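Long-range contacts in putative periplasmic protein (Salmonella enterica, PDB 3OE3), which probably inhibits C-type lysozymes in the bacterial periplasm, protecting the cell wall from host attack, as a small beta-barrel protein of the MliC family: residues V37-P42 against K59-K64; E19-N24 against Y31-Q36; T11-Q16 against L83-L88. All blocks are in the same frame, centred on the assembly; numbering follows the deposited sequence.

Contact 1. Residues V37-P42 against K59-K64; sequences VNEMIP and KNYTYK
Tyr61 is the residue to look at first, because it takes a methyl over its ring and a carboxylate at its hydroxyl. Ile41, on strand 39-45, has CG1 anti to its carbonyl carbon, and a further bend at chi2 (-68°) swings CD1 out over one face of the Tyr61 ring. This is a CH-pi contact: CD1 lies 3.5 Å from the ring centroid, shifted toward the rim. The packing is tightest there, with Ile41 CD1 only 3.2 Å from Tyr61 CE1. One carbon nearer the backbone the fit is slacker, since Ile41 CG1 approaches Tyr63 CD2 no closer than 4.2 Å and the two side chains cross at about a right angle. Ile41 also touches Ala56 on strand 52-56 and Ile34 on strand 30-36, so its branches are buried between barrel strands and the loop that precedes strand 64-68.

Toward solvent the contact thins to tips. Tyr61 OH donates to Glu39 OE1 at 2.8 Å. That oxygen sits at the edge of the ring, near its plane, while the hydroxyl meets the carboxylate from above, 41° out of the carboxylate plane. Farther along, exposed Val37, in the two-residue type I' turn that joins strands 30-36 and 39-45, with Val37 and Asn38 both in the left-handed backbone region, brings CG2 to 3.7 Å from Tyr63 OH. Next to this, the backbone N and O of Met40 bond to Glu19 and Lys7 of the second subunit.

The loop is thus laid against the barrel by its two tyrosines. A neutral phenol donating to Glu39 would be expected to stabilise the ionised carboxylate and fix the rotation of the Tyr61 hydroxyl, while the methyl on the ring face adds dispersion that needs no charge.

Contact 2. Residues E19-N24 against Y31-Q36; sequences EVIYVN and YAIISQ
An antiparallel beta hairpin, strands 16-24 and 30-36 of the barrel, is held here by its ladder of backbone bonds. Ile21 and Ile33 form a hydrogen-bonded pair, with Ile21 N to Ile33 O at 3.0 Å and Ile33 N to Ile21 O at 2.8 Å, both in the carbonyl planes. Val23 and Tyr31 form the next. Tyr31 N reaches Val23 O at 2.9 Å in the carbonyl plane, whereas the nearly straight Val23 N bond to Tyr31 O, 171° at the hydrogen, arrives from above it. Between them Tyr22 and Ala32 make a non-hydrogen-bonded pair, with Tyr22 CD1 4.0 Å from Ala32 CB. On that same face Val20 and Ile34 lie side by side, and Val20 CG1 sits over one face of the Tyr22 ring. Beyond the ladder, a water bridges Glu19 O and Ser35 N.

Ile21, Val23, Tyr31 and Ile33 occupy the other face, where Tyr31 OH bonds to Glu4 of the second subunit and Ile33 meets Ile33 of that chain. Strand 5-12 flanks the hairpin on one side and strand 39-45 on the other; across the barrel, Val20 and Tyr22 reach Leu65 on strand 64-68.

Contact 3. Residues T11-Q16 against L83-L88; sequences TCNDNQ and LSNCSL
Cys12 and Cys86 both hold SG anti to their own carbonyl carbon (chi1 -51° and -61°), and a chi3 of 109° closes the disulfide between them, with Cys12 SG 2.1 Å from Cys86 SG. Asn85, in a left-handed backbone conformation, instead has CG anti to its N, which carries its amide across to Asn13. There Asn85 ND2 donates to Asn13 OD1 at 2.9 Å, in the carbonyl plane and on a lone pair. The two amides do not stack; their planes are well tilted, and the chains cross at about a right angle. One residue before Asn85, Ser84 O accepts the backbone N-H of Asn13, with Asn13 N 3.0 Å away and nearly along the C=O axis.

This is the seam of the barrel, where the first strand, 5-12, meets the last, 80-88, antiparallel. Thr11 and Ser87 are its hydrogen-bonded pair: Thr11 N to Ser87 O and Ser87 N to Thr11 O are both 2.9 Å, but only the first lies in the carbonyl plane. The chain turns corners at Leu83 and Asn85, and a water carries the link onward from Asn13 O to Ser84 N.

Met18 of strand 16-24 packs on both cysteines. Leu83 CD2 lies 3.5 Å from Gln16 CB, and the Gln16 chain bends at chi2, its NE2 donating to Asp14 O. A bound sodium ion lies about 3 Å from the side chain of Asn13.

Contact 2 is the buried one, a hairpin of regular backbone bonds with apolar side chains, a tyrosine among them on each face; contacts 1 and 3 lie nearer the surface. Contact 1 works through side chains alone, bringing a loop against strand 39-45, whereas contact 3 adds a covalent bond to a short backbone ladder and joins the two ends of the strand order. Strands 30-36 and 39-45 are neighbours, so contacts 1 and 2 touch directly, Ile41 N lying 2.8 Å from Ile34 O. Contact 3 meets contact 2 through Gln36 and Leu83 but does not touch contact 1. Both contacts 1 and 2 reach the second subunit; contact 3 does not.

Contact 1. Residues V37-P42 against K59-K64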
loop_
_atom_site.group_PDB
_atom_site.type_symbol
_atom_site.label_atom_id
_atom_site.label_comp_id
_atom_site.label_asym_id
_atom_site.label_seq_id
_atom_site.Cartn_x
_atom_site.Cartn_y
_atom_site.Cartn_z
ATOM N N VAL C 37 2.809 10.856 6.167
ATOM C CA VAL C 37 2.059 12.093 6.027
ATOM C C VAL C 37 0.690 11.817 5.416
ATOM O O VAL C 37 0.208 12.559 4.558
ATOM C CB VAL C 37 2.818 13.142 5.202
ATOM C CG1 VAL C 37 2.263 14.543 5.489
ATOM C CG2 VAL C 37 4.301 13.087 5.536
ATOM N N ASN C 38 0.077 10.730 5.873
ATOM C CA ASN C 38 -1.291 10.393 5.488
ATOM C C ASN C 38 -1.436 10.091 4.001
ATOM O O ASN C 38 -2.497 10.309 3.413
ATOM C CB ASN C 38 -2.251 11.513 5.901
ATOM C CG ASN C 38 -3.699 11.072 5.897
ATOM O OD1 ASN C 38 -3.995 9.879 5.926
ATOM N ND2 ASN C 38 -4.612 12.035 5.858
ATOM N N GLU C 39 -0.357 9.600 3.399
ATOM C CA GLU C 39 -0.357 9.189 2.002
ATOM C C GLU C 39 0.320 7.832 1.870
ATOM O O GLU C 39 1.303 7.541 2.547
ATOM C CB GLU C 39 0.425 10.186 1.132
ATOM C CG GLU C 39 -0.040 11.620 1.236
ATOM C CD GLU C 39 0.664 12.523 0.250
ATOM O OE1 GLU C 39 1.895 12.395 0.081
ATOM O OE2 GLU C 39 -0.023 13.370 -0.354
HETATM N N MSE C 40 -0.178 7.020 0.956
HETATM C CA MSE C 40 0.500 5.788 0.607
HETATM C C MSE C 40 1.520 6.038 -0.511
HETATM O O MSE C 40 1.222 6.711 -1.505
HETATM C CB MSE C 40 -0.523 4.747 0.181
HETATM C CG MSE C 40 -1.293 4.165 1.353
HETATM SE SE MSE C 40 -2.486 2.703 0.803
HETATM C CE MSE C 40 -3.703 3.754 -0.285
ATOM N N ILE C 41 2.728 5.510 -0.306
ATOM C CA ILE C 41 3.843 5.709 -1.218
ATOM C C ILE C 41 4.313 4.368 -1.793
ATOM O O ILE C 41 4.917 3.552 -1.097
ATOM C CB ILE C 41 5.023 6.418 -0.502
ATOM C CG1 ILE C 41 4.535 7.697 0.188
ATOM C CG2 ILE C 41 6.152 6.721 -1.494
ATOM C CD1 ILE C 41 4.105 8.764 -0.763
ATOM N N PRO C 42 3.982 4.116 -3.065
ATOM C CA PRO C 42 4.473 2.886 -3.700
ATOM C C PRO C 42 5.962 2.992 -4.002
ATOM O O PRO C 42 6.429 4.055 -4.415
ATOM C CB PRO C 42 3.684 2.812 -5.012
ATOM C CG PRO C 42 2.723 3.934 -5.015
ATOM C CD PRO C 42 3.056 4.881 -3.919
ATOM N N LYS C 59 8.995 10.189 -8.484
ATOM C CA LYS C 59 10.243 10.909 -8.251
ATOM C C LYS C 59 10.088 12.189 -7.424
ATOM O O LYS C 59 11.079 12.747 -6.960
ATOM C CB LYS C 59 10.941 11.211 -9.581
ATOM C CG LYS C 59 11.351 9.968 -10.358
ATOM C CD LYS C 59 12.097 10.325 -11.637
ATOM C CE LYS C 59 11.208 11.073 -12.619
ATOM N NZ LYS C 59 10.072 10.235 -13.096
ATOM N N ASN C 60 8.855 12.656 -7.246
ATOM C CA ASN C 60 8.587 13.783 -6.355
ATOM C C ASN C 60 8.845 13.430 -4.888
ATOM O O ASN C 60 9.022 14.317 -4.049
ATOM C CB ASN C 60 7.146 14.275 -6.520
ATOM C CG ASN C 60 6.945 15.079 -7.795
ATOM O OD1 ASN C 60 7.748 15.951 -8.130
ATOM N ND2 ASN C 60 5.864 14.789 -8.509
ATOM N N TYR C 61 8.848 12.135 -4.579
ATOM C CA TYR C 61 9.131 11.678 -3.228
ATOM C C TYR C 61 10.553 11.159 -3.149
ATOM O O TYR C 61 11.061 10.568 -4.103
ATOM C CB TYR C 61 8.159 10.578 -2.816
ATOM C CG TYR C 61 6.724 11.035 -2.739
ATOM C CD1 TYR C 61 6.161 11.427 -1.533
ATOM C CD2 TYR C 61 5.934 11.088 -3.878
ATOM C CE1 TYR C 61 4.849 11.846 -1.463
ATOM C CE2 TYR C 61 4.621 11.510 -3.818
ATOM C CZ TYR C 61 4.086 11.887 -2.607
ATOM O OH TYR C 61 2.779 12.307 -2.546
ATOM N N THR C 62 11.198 11.375 -2.012
ATOM C CA THR C 62 12.578 10.936 -1.846
ATOM C C THR C 62 12.717 9.866 -0.764
ATOM O O THR C 62 13.823 9.558 -0.329
ATOM C CB THR C 62 13.509 12.120 -1.511
ATOM O OG1 THR C 62 13.147 12.666 -0.237
ATOM C CG2 THR C 62 13.402 13.210 -2.583
ATOM N N TYR C 63 11.597 9.280 -0.337
ATOM C CA TYR C 63 11.655 8.182 0.611
ATOM C C TYR C 63 12.421 7.003 0.040
ATOM O O TYR C 63 12.215 6.608 -1.112
ATOM C CB TYR C 63 10.244 7.714 1.007
ATOM C CG TYR C 63 9.441 8.754 1.766
ATOM C CD1 TYR C 63 9.843 9.197 3.029
ATOM C CD2 TYR C 63 8.277 9.279 1.230
ATOM C CE1 TYR C 63 9.110 10.126 3.716
ATOM C CE2 TYR C 63 7.536 10.227 1.917
ATOM C CZ TYR C 63 7.962 10.653 3.157
ATOM O OH TYR C 63 7.232 11.596 3.846
ATOM N N LYS C 64 13.301 6.447 0.863
ATOM C CA LYS C 64 13.940 5.181 0.582
ATOM C C LYS C 64 13.883 4.293 1.831
ATOM O O LYS C 64 14.058 4.754 2.975
ATOM C CB LYS C 64 15.387 5.390 0.116
ATOM C CG LYS C 64 15.500 6.073 -1.238
ATOM C CD LYS C 64 16.961 6.203 -1.671
ATOM C CE LYS C 64 17.076 6.623 -3.128
ATOM N NZ LYS C 64 16.233 7.808 -3.435
#

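Contact 2. Residues E19-N24 against Y31-Q36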
loop_
_atom_site.group_PDB
_atom_site.type_symbol
_atom_site.label_atom_id
_atom_site.label_comp_id
_atom_site.label_asym_id
_atom_site.label_seq_id
_atom_site.Cartn_x
_atom_site.Cartn_y
_atom_site.Cartn_z
ATOM N N GLU C 19 4.190 0.240 9.379
ATOM C CA GLU C 19 3.593 -0.806 8.559
ATOM C C GLU C 19 4.214 -0.762 7.158
ATOM O O GLU C 19 4.376 0.306 6.573
ATOM C CB GLU C 19 2.083 -0.582 8.387
ATOM C CG GLU C 19 1.202 -1.123 9.479
ATOM C CD GLU C 19 -0.265 -1.092 9.087
ATOM O OE1 GLU C 19 -0.580 -0.655 7.954
ATOM O OE2 GLU C 19 -1.100 -1.509 9.912
ATOM N N VAL C 20 4.537 -1.928 6.616
ATOM C CA VAL C 20 4.931 -2.019 5.220
ATOM C C VAL C 20 4.117 -3.124 4.562
ATOM O O VAL C 20 3.979 -4.214 5.110
ATOM C CB VAL C 20 6.437 -2.320 5.057
ATOM C CG1 VAL C 20 6.822 -2.270 3.569
ATOM C CG2 VAL C 20 7.295 -1.327 5.862
ATOM N N ILE C 21 3.549 -2.819 3.401
ATOM C CA ILE C 21 2.952 -3.844 2.552
ATOM C C ILE C 21 4.008 -4.243 1.533
ATOM O O ILE C 21 4.518 -3.394 0.806
ATOM C CB ILE C 21 1.703 -3.334 1.800
ATOM C CG1 ILE C 21 0.634 -2.826 2.763
ATOM C CG2 ILE C 21 1.136 -4.437 0.933
ATOM C CD1 ILE C 21 0.074 -3.863 3.686
ATOM N N TYR C 22 4.369 -5.523 1.511
ATOM C CA TYR C 22 5.316 -6.002 0.523
ATOM C C TYR C 22 4.577 -6.777 -0.559
ATOM O O TYR C 22 3.704 -7.593 -0.259
ATOM C CB TYR C 22 6.353 -6.917 1.178
ATOM C CG TYR C 22 7.349 -6.183 2.063
ATOM C CD1 TYR C 22 8.321 -5.369 1.504
ATOM C CD2 TYR C 22 7.333 -6.334 3.444
ATOM C CE1 TYR C 22 9.249 -4.712 2.291
ATOM C CE2 TYR C 22 8.273 -5.675 4.254
ATOM C CZ TYR C 22 9.224 -4.859 3.658
ATOM O OH TYR C 22 10.181 -4.192 4.419
ATOM N N VAL C 23 4.939 -6.508 -1.806
ATOM C CA VAL C 23 4.413 -7.222 -2.966
ATOM C C VAL C 23 5.568 -7.994 -3.583
ATOM O O VAL C 23 6.583 -7.418 -3.970
ATOM C CB VAL C 23 3.837 -6.257 -4.009
ATOM C CG1 VAL C 23 3.294 -7.038 -5.236
ATOM C CG2 VAL C 23 2.743 -5.392 -3.375
ATOM N N ASN C 24 5.427 -9.308 -3.631
ATOM C CA ASN C 24 6.453 -10.147 -4.210
ATOM C C ASN C 24 5.771 -11.050 -5.213
ATOM O O ASN C 24 5.133 -12.021 -4.823
ATOM C CB ASN C 24 7.125 -10.976 -3.120
ATOM C CG ASN C 24 8.016 -10.141 -2.234
ATOM O OD1 ASN C 24 9.057 -9.665 -2.675
ATOM N ND2 ASN C 24 7.609 -9.952 -0.989
ATOM N N TYR C 31 7.990 -5.027 -4.740
ATOM C CA TYR C 31 7.567 -3.657 -4.475
ATOM C C TYR C 31 7.273 -3.545 -2.990
ATOM O O TYR C 31 7.149 -4.558 -2.289
ATOM C CB TYR C 31 6.306 -3.291 -5.268
ATOM C CG TYR C 31 6.400 -3.593 -6.746
ATOM C CD1 TYR C 31 6.032 -4.840 -7.237
ATOM C CD2 TYR C 31 6.819 -2.633 -7.652
ATOM C CE1 TYR C 31 6.113 -5.128 -8.586
ATOM C CE2 TYR C 31 6.892 -2.913 -9.014
ATOM C CZ TYR C 31 6.540 -4.165 -9.469
ATOM O OH TYR C 31 6.593 -4.485 -10.818
ATOM N N ALA C 32 7.153 -2.311 -2.513
ATOM C CA ALA C 32 6.756 -2.063 -1.134
ATOM C C ALA C 32 5.821 -0.879 -1.111
ATOM O O ALA C 32 5.871 -0.027 -1.988
ATOM C CB ALA C 32 7.983 -1.782 -0.268
ATOM N N ILE C 33 4.950 -0.819 -0.107
ATOM C CA ILE C 33 4.128 0.365 0.083
ATOM C C ILE C 33 4.209 0.773 1.539
ATOM O O ILE C 33 4.046 -0.054 2.431
ATOM C CB ILE C 33 2.644 0.134 -0.253
ATOM C CG1 ILE C 33 2.472 -0.492 -1.640
ATOM C CG2 ILE C 33 1.882 1.466 -0.197
ATOM C CD1 ILE C 33 1.100 -1.096 -1.823
ATOM N N ILE C 34 4.481 2.052 1.761
ATOM C CA ILE C 34 4.487 2.623 3.114
ATOM C C ILE C 34 3.481 3.761 3.187
ATOM O O ILE C 34 3.008 4.237 2.164
ATOM C CB ILE C 34 5.897 3.130 3.516
ATOM C CG1 ILE C 34 6.354 4.254 2.588
ATOM C CG2 ILE C 34 6.891 1.967 3.549
ATOM C CD1 ILE C 34 7.650 4.986 3.074
ATOM N N SER C 35 3.130 4.181 4.400
ATOM C CA SER C 35 2.229 5.300 4.590
ATOM C C SER C 35 2.977 6.375 5.374
ATOM O O SER C 35 3.465 6.115 6.471
ATOM C CB SER C 35 0.986 4.832 5.354
ATOM O OG SER C 35 0.083 5.891 5.592
ATOM N N GLN C 36 3.088 7.562 4.787
ATOM C CA GLN C 36 3.723 8.724 5.432
ATOM C C GLN C 36 2.921 9.988 5.160
ATOM O O GLN C 36 2.445 10.194 4.050
ATOM C CB GLN C 36 5.142 8.924 4.893
ATOM C CG GLN C 36 6.183 8.019 5.505
ATOM C CD GLN C 36 6.432 8.350 6.960
ATOM O OE1 GLN C 36 6.718 9.496 7.308
ATOM N NE2 GLN C 36 6.297 7.356 7.824
HETATM O O HOH W 1 4.310 2.968 6.760
HETATM O O HOH W 2 8.954 -6.833 -1.864
#

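Contact 3. Residues T11-Q16 against L83-L88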
loop_
_atom_site.group_PDB
_atom_site.type_symbol
_atom_site.label_atom_id
_atom_site.label_comp_id
_atom_site.label_asym_id
_atom_site.label_seq_id
_atom_site.Cartn_x
_atom_site.Cartn_y
_atom_site.Cartn_z
ATOM N N THR C 11 8.654 -2.448 14.842
ATOM C CA THR C 11 8.822 -1.556 15.978
ATOM C C THR C 11 10.090 -0.742 15.764
ATOM O O THR C 11 11.153 -1.303 15.481
ATOM C CB THR C 11 8.903 -2.330 17.309
ATOM O OG1 THR C 11 9.657 -3.537 17.126
ATOM C CG2 THR C 11 7.506 -2.693 17.776
ATOM N N CYS C 12 9.961 0.580 15.867
ATOM C CA CYS C 12 11.072 1.510 15.628
ATOM C C CYS C 12 11.391 2.367 16.844
ATOM O O CYS C 12 10.674 2.329 17.860
ATOM C CB CYS C 12 10.743 2.444 14.461
ATOM S SG CYS C 12 10.182 1.566 12.971
ATOM N N ASN C 13 12.482 3.134 16.748
ATOM C CA ASN C 13 12.895 3.976 17.864
ATOM C C ASN C 13 11.817 5.004 18.192
ATOM O O ASN C 13 10.938 5.279 17.371
ATOM C CB ASN C 13 14.208 4.696 17.545
ATOM C CG ASN C 13 15.417 3.778 17.577
ATOM O OD1 ASN C 13 15.385 2.683 18.147
ATOM N ND2 ASN C 13 16.513 4.244 16.986
ATOM N N ASP C 14 11.895 5.563 19.400
ATOM C CA ASP C 14 10.972 6.606 19.855
ATOM C C ASP C 14 9.482 6.195 19.871
ATOM O O ASP C 14 8.604 7.021 19.646
ATOM C CB ASP C 14 11.194 7.902 19.051
ATOM C CG ASP C 14 12.657 8.311 18.991
ATOM O OD1 ASP C 14 13.437 7.859 19.852
ATOM O OD2 ASP C 14 13.031 9.082 18.085
ATOM N N ASN C 15 9.205 4.927 20.177
ATOM C CA ASN C 15 7.833 4.404 20.255
ATOM C C ASN C 15 7.038 4.581 18.977
ATOM O O ASN C 15 5.843 4.832 19.014
ATOM C CB ASN C 15 7.064 5.053 21.411
ATOM C CG ASN C 15 5.813 4.305 21.785
ATOM O OD1 ASN C 15 5.800 3.082 21.833
ATOM N ND2 ASN C 15 4.739 5.049 22.056
ATOM N N GLN C 16 7.718 4.424 17.851
ATOM C CA GLN C 16 7.071 4.503 16.551
ATOM C C GLN C 16 6.884 3.118 15.944
ATOM O O GLN C 16 7.666 2.211 16.172
ATOM C CB GLN C 16 7.919 5.342 15.603
ATOM C CG GLN C 16 8.166 6.751 16.068
ATOM C CD GLN C 16 6.885 7.519 16.241
ATOM O OE1 GLN C 16 6.078 7.618 15.314
ATOM N NE2 GLN C 16 6.688 8.081 17.430
ATOM N N LEU C 83 12.237 6.996 10.142
ATOM C CA LEU C 83 12.002 5.985 11.165
ATOM C C LEU C 83 13.266 5.145 11.259
ATOM O O LEU C 83 13.785 4.705 10.233
ATOM C CB LEU C 83 10.781 5.130 10.822
ATOM C CG LEU C 83 9.430 5.827 10.902
ATOM C CD1 LEU C 83 8.359 4.951 10.269
ATOM C CD2 LEU C 83 9.074 6.152 12.357
ATOM N N SER C 84 13.776 4.937 12.479
ATOM C CA SER C 84 15.119 4.383 12.658
ATOM C C SER C 84 15.115 3.132 13.518
ATOM O O SER C 84 14.235 2.956 14.370
ATOM C CB SER C 84 16.055 5.410 13.307
ATOM O OG SER C 84 16.187 6.596 12.534
ATOM N N ASN C 85 16.089 2.262 13.277
ATOM C CA ASN C 85 16.266 1.055 14.069
ATOM C C ASN C 85 14.976 0.254 14.132
ATOM O O ASN C 85 14.530 -0.163 15.191
ATOM C CB ASN C 85 16.769 1.414 15.473
ATOM C CG ASN C 85 17.140 0.192 16.300
ATOM O OD1 ASN C 85 17.622 -0.816 15.781
ATOM N ND2 ASN C 85 16.927 0.290 17.602
ATOM N N CYS C 86 14.373 0.029 12.972
ATOM C CA CYS C 86 13.137 -0.740 12.910
ATOM C C CYS C 86 13.421 -2.233 12.876
ATOM O O CYS C 86 14.348 -2.681 12.203
ATOM C CB CYS C 86 12.331 -0.345 11.666
ATOM S SG CYS C 86 11.838 1.416 11.665
ATOM N N SER C 87 12.640 -3.008 13.616
ATOM C CA SER C 87 12.761 -4.465 13.536
ATOM C C SER C 87 11.384 -5.058 13.426
ATOM O O SER C 87 10.434 -4.529 14.005
ATOM C CB SER C 87 13.464 -5.034 14.770
ATOM O OG SER C 87 14.854 -4.782 14.722
ATOM N N LEU C 88 11.264 -6.161 12.690
ATOM C CA LEU C 88 10.000 -6.883 12.673
ATOM C C LEU C 88 9.513 -7.123 14.097
ATOM O O LEU C 88 10.256 -7.616 14.945
ATOM C CB LEU C 88 10.140 -8.219 11.952
ATOM C CG LEU C 88 10.399 -8.128 10.453
ATOM C CD1 LEU C 88 10.669 -9.521 9.887
ATOM C CD2 LEU C 88 9.223 -7.458 9.727
HETATM O O HOH W 3 12.097 5.906 14.757
#